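Local coordinates for protein N-hydroxyarylamine O-acetyltransferase (Bacillus cereus, PDB 4DMO) that probably acetylates arylamines and N-hydroxyarylamines as a member of the arylamine N-acetyltransferase family, using a non-canonical Cys-His-Glu catalytic triad, at residues H118-V126 with L134-E142. Residues are numbered along the deposited sequence; the frame is centred on the assembly and turned at random.
Sequences HNELYLIEV and LAPVPFLGE
F139 lays its ring beside L121 and L123, and shows how an aromatic side chain just past a short strand can pack along its partner strand, one face under a leucine methyl and one edge against the backbone. F139 CB lies 3.5 Å from L121 O, and F139 CD1 lies 3.6 Å from L121 CB. Farther out, F139 CE1 comes to 3.6 Å from L123 N; L123 N and Y122 C lie at this edge of the ring, in its plane. One face receives a CH-pi contact: L121 CD1 sits 4.1 Å from the F139 ring centroid, only 5° off the normal. Y163 meets the same ring edge-to-face.

Next to F139 along the strands, L123 and V137 form an antiparallel hydrogen-bonded pair, L123 N to V137 O at 2.8 Å and V137 N returning to L123 O. F139 N adds a nearly straight bond (171°) to L121 O, which also accepts from a water held by L140 N. Y122 occupies the other face of the sheet. With CG beside its backbone N (chi1 -60°), its ring slants across P136 and P138, and Y122 CE2 comes within 3.7 Å of P138 CB.

Past P136 the direct pairing gives way to water: one molecule links L123 O, E125 N and A135 O, another joins E125 O to L134 N. E125 itself bonds H110, consistent with the glutamate of the Cys-His-Glu triad. Strand 137-138 thus forms an antiparallel edge of the large sheet in an arylamine N-acetyltransferase fold, beside the probable catalytic site.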
loop_
_atom_site.group_PDB
_atom_site.type_symbol
_atom_site.label_atom_id
_atom_site.label_comp_id
_atom_site.label_asym_id
_atom_site.label_seq_id
_atom_site.Cartn_x
_atom_site.Cartn_y
_atom_site.Cartn_z
ATOM N N HIS A 118 -6.263 22.418 -2.463
ATOM C CA HIS A 118 -6.084 23.689 -3.175
ATOM C C HIS A 118 -6.367 23.492 -4.662
ATOM O O HIS A 118 -5.587 23.924 -5.503
ATOM C CB HIS A 118 -4.644 24.231 -2.992
ATOM C CG HIS A 118 -4.335 24.729 -1.603
ATOM N ND1 HIS A 118 -3.116 25.296 -1.268
ATOM C CD2 HIS A 118 -5.085 24.755 -0.473
ATOM C CE1 HIS A 118 -3.131 25.639 0.011
ATOM N NE2 HIS A 118 -4.314 25.327 0.515
ATOM N N ASN A 119 -7.464 22.813 -4.991
ATOM C CA ASN A 119 -7.848 22.667 -6.393
ATOM C C ASN A 119 -6.928 21.764 -7.217
ATOM O O ASN A 119 -7.090 21.691 -8.430
ATOM C CB ASN A 119 -7.908 24.047 -7.074
ATOM C CG ASN A 119 -9.331 24.541 -7.280
ATOM O OD1 ASN A 119 -10.227 23.753 -7.622
ATOM N ND2 ASN A 119 -9.557 25.850 -7.054
ATOM N N GLU A 120 -5.967 21.090 -6.586
ATOM C CA GLU A 120 -5.059 20.229 -7.343
ATOM C C GLU A 120 -5.060 18.801 -6.829
ATOM O O GLU A 120 -5.212 18.543 -5.628
ATOM C CB GLU A 120 -3.642 20.796 -7.343
ATOM C CG GLU A 120 -3.398 21.839 -8.453
ATOM C CD GLU A 120 -2.102 22.590 -8.259
ATOM O OE1 GLU A 120 -1.397 22.300 -7.261
ATOM O OE2 GLU A 120 -1.790 23.460 -9.104
ATOM N N LEU A 121 -4.849 17.877 -7.761
ATOM C CA LEU A 121 -5.035 16.467 -7.485
ATOM C C LEU A 121 -3.713 15.849 -7.103
ATOM O O LEU A 121 -2.679 16.184 -7.695
ATOM C CB LEU A 121 -5.618 15.750 -8.701
ATOM C CG LEU A 121 -7.133 15.548 -8.770
ATOM C CD1 LEU A 121 -7.446 14.313 -9.630
ATOM C CD2 LEU A 121 -7.787 15.394 -7.398
ATOM N N TYR A 122 -3.770 14.971 -6.092
ATOM C CA TYR A 122 -2.627 14.172 -5.664
ATOM C C TYR A 122 -3.052 12.731 -5.518
ATOM O O TYR A 122 -4.130 12.447 -5.016
ATOM C CB TYR A 122 -2.061 14.675 -4.330
ATOM C CG TYR A 122 -1.583 16.110 -4.389
ATOM C CD1 TYR A 122 -2.479 17.149 -4.326
ATOM C CD2 TYR A 122 -0.232 16.407 -4.521
ATOM C CE1 TYR A 122 -2.069 18.445 -4.405
ATOM C CE2 TYR A 122 0.200 17.713 -4.607
ATOM C CZ TYR A 122 -0.729 18.732 -4.539
ATOM O OH TYR A 122 -0.322 20.039 -4.606
ATOM N N LEU A 123 -2.193 11.831 -5.972
ATOM C CA LEU A 123 -2.346 10.404 -5.731
ATOM C C LEU A 123 -1.728 10.083 -4.378
ATOM O O LEU A 123 -0.545 10.357 -4.142
ATOM C CB LEU A 123 -1.620 9.625 -6.805
ATOM C CG LEU A 123 -1.573 8.105 -6.775
ATOM C CD1 LEU A 123 -2.926 7.495 -7.139
ATOM C CD2 LEU A 123 -0.499 7.665 -7.740
ATOM N N ILE A 124 -2.530 9.504 -3.491
ATOM C CA ILE A 124 -2.027 9.008 -2.212
ATOM C C ILE A 124 -1.806 7.478 -2.266
ATOM O O ILE A 124 -2.762 6.693 -2.294
ATOM C CB ILE A 124 -3.012 9.371 -1.082
ATOM C CG1 ILE A 124 -3.351 10.873 -1.157
ATOM C CG2 ILE A 124 -2.454 8.951 0.279
ATOM C CD1 ILE A 124 -2.116 11.829 -1.142
ATOM N N GLU A 125 -0.543 7.072 -2.282
ATOM C CA GLU A 125 -0.198 5.669 -2.491
ATOM C C GLU A 125 0.613 5.117 -1.337
ATOM O O GLU A 125 1.804 5.414 -1.182
ATOM C CB GLU A 125 0.567 5.475 -3.812
ATOM C CG GLU A 125 0.928 4.040 -4.123
ATOM C CD GLU A 125 -0.293 3.136 -4.147
ATOM O OE1 GLU A 125 -1.110 3.262 -5.093
ATOM O OE2 GLU A 125 -0.411 2.278 -3.234
ATOM N N VAL A 126 -0.048 4.262 -0.550
ATOM C CA VAL A 126 0.581 3.629 0.604
ATOM C C VAL A 126 0.527 2.085 0.557
ATOM O O VAL A 126 0.965 1.416 1.509
ATOM C CB VAL A 126 -0.055 4.140 1.911
ATOM C CG1 VAL A 126 0.121 5.640 1.981
ATOM C CG2 VAL A 126 -1.526 3.766 1.964
ATOM N N LEU A 134 6.088 7.609 -0.367
ATOM C CA LEU A 134 6.244 8.223 0.966
ATOM C C LEU A 134 5.824 9.692 1.003
ATOM O O LEU A 134 6.168 10.447 1.919
ATOM C CB LEU A 134 7.671 8.068 1.465
ATOM C CG LEU A 134 8.071 6.596 1.443
ATOM C CD1 LEU A 134 9.497 6.483 1.854
ATOM C CD2 LEU A 134 7.213 5.771 2.349
ATOM N N ALA A 135 5.061 10.089 -0.001
ATOM C CA ALA A 135 4.480 11.417 -0.034
ATOM C C ALA A 135 3.421 11.452 -1.127
ATOM O O ALA A 135 3.393 10.570 -1.984
ATOM C CB ALA A 135 5.567 12.456 -0.287
ATOM N N PRO A 136 2.529 12.448 -1.094
ATOM C CA PRO A 136 1.582 12.633 -2.197
ATOM C C PRO A 136 2.282 12.830 -3.552
ATOM O O PRO A 136 3.330 13.453 -3.644
ATOM C CB PRO A 136 0.820 13.912 -1.796
ATOM C CG PRO A 136 0.960 13.989 -0.338
ATOM C CD PRO A 136 2.345 13.473 -0.052
ATOM N N VAL A 137 1.704 12.255 -4.596
ATOM C CA VAL A 137 2.236 12.423 -5.929
ATOM C C VAL A 137 1.287 13.347 -6.694
ATOM O O VAL A 137 0.116 13.007 -6.941
ATOM C CB VAL A 137 2.365 11.072 -6.684
ATOM C CG1 VAL A 137 3.036 11.313 -8.062
ATOM C CG2 VAL A 137 3.148 10.059 -5.851
ATOM N N PRO A 138 1.785 14.526 -7.064
ATOM C CA PRO A 138 0.939 15.490 -7.764
ATOM C C PRO A 138 0.650 15.052 -9.189
ATOM O O PRO A 138 1.541 14.642 -9.930
ATOM C CB PRO A 138 1.781 16.760 -7.757
ATOM C CG PRO A 138 3.209 16.257 -7.754
ATOM C CD PRO A 138 3.182 14.982 -6.934
ATOM N N PHE A 139 -0.611 15.145 -9.558
ATOM C CA PHE A 139 -1.026 14.875 -10.913
ATOM C C PHE A 139 -0.383 15.853 -11.921
ATOM O O PHE A 139 -0.307 15.544 -13.110
ATOM C CB PHE A 139 -2.549 14.951 -11.017
ATOM C CG PHE A 139 -3.251 13.652 -10.699
ATOM C CD1 PHE A 139 -3.216 13.120 -9.423
ATOM C CD2 PHE A 139 -3.963 12.977 -11.688
ATOM C CE1 PHE A 139 -3.878 11.935 -9.129
ATOM C CE2 PHE A 139 -4.624 11.774 -11.413
ATOM C CZ PHE A 139 -4.590 11.263 -10.124
ATOM N N LEU A 140 0.069 17.017 -11.444
ATOM C CA LEU A 140 0.727 18.014 -12.307
ATOM C C LEU A 140 1.997 17.484 -12.956
ATOM O O LEU A 140 2.489 18.063 -13.920
ATOM C CB LEU A 140 1.020 19.320 -11.559
ATOM C CG LEU A 140 -0.162 20.291 -11.505
ATOM C CD1 LEU A 140 0.276 21.637 -10.972
ATOM C CD2 LEU A 140 -0.857 20.455 -12.855
ATOM N N GLY A 141 2.566 16.427 -12.398
ATOM C CA GLY A 141 3.514 15.647 -13.155
ATOM C C GLY A 141 4.861 15.616 -12.507
ATOM O O GLY A 141 5.742 14.884 -12.938
ATOM N N GLU A 142 4.989 16.409 -11.457
ATOM C CA GLU A 142 6.227 16.571 -10.722
ATOM C C GLU A 142 6.761 15.239 -10.191
ATOM O O GLU A 142 6.004 14.374 -9.736
ATOM C CB GLU A 142 5.961 17.540 -9.558
ATOM C CG GLU A 142 7.177 18.067 -8.844
ATOM C CD GLU A 142 7.648 19.377 -9.432
ATOM O OE1 GLU A 142 7.444 19.570 -10.650
ATOM O OE2 GLU A 142 8.209 20.207 -8.681
HETATM O O HOH W 1 -1.352 18.065 -9.129
HETATM O O HOH W 2 1.515 8.849 -2.973
HETATM O O HOH W 3 3.959 5.810 0.496
#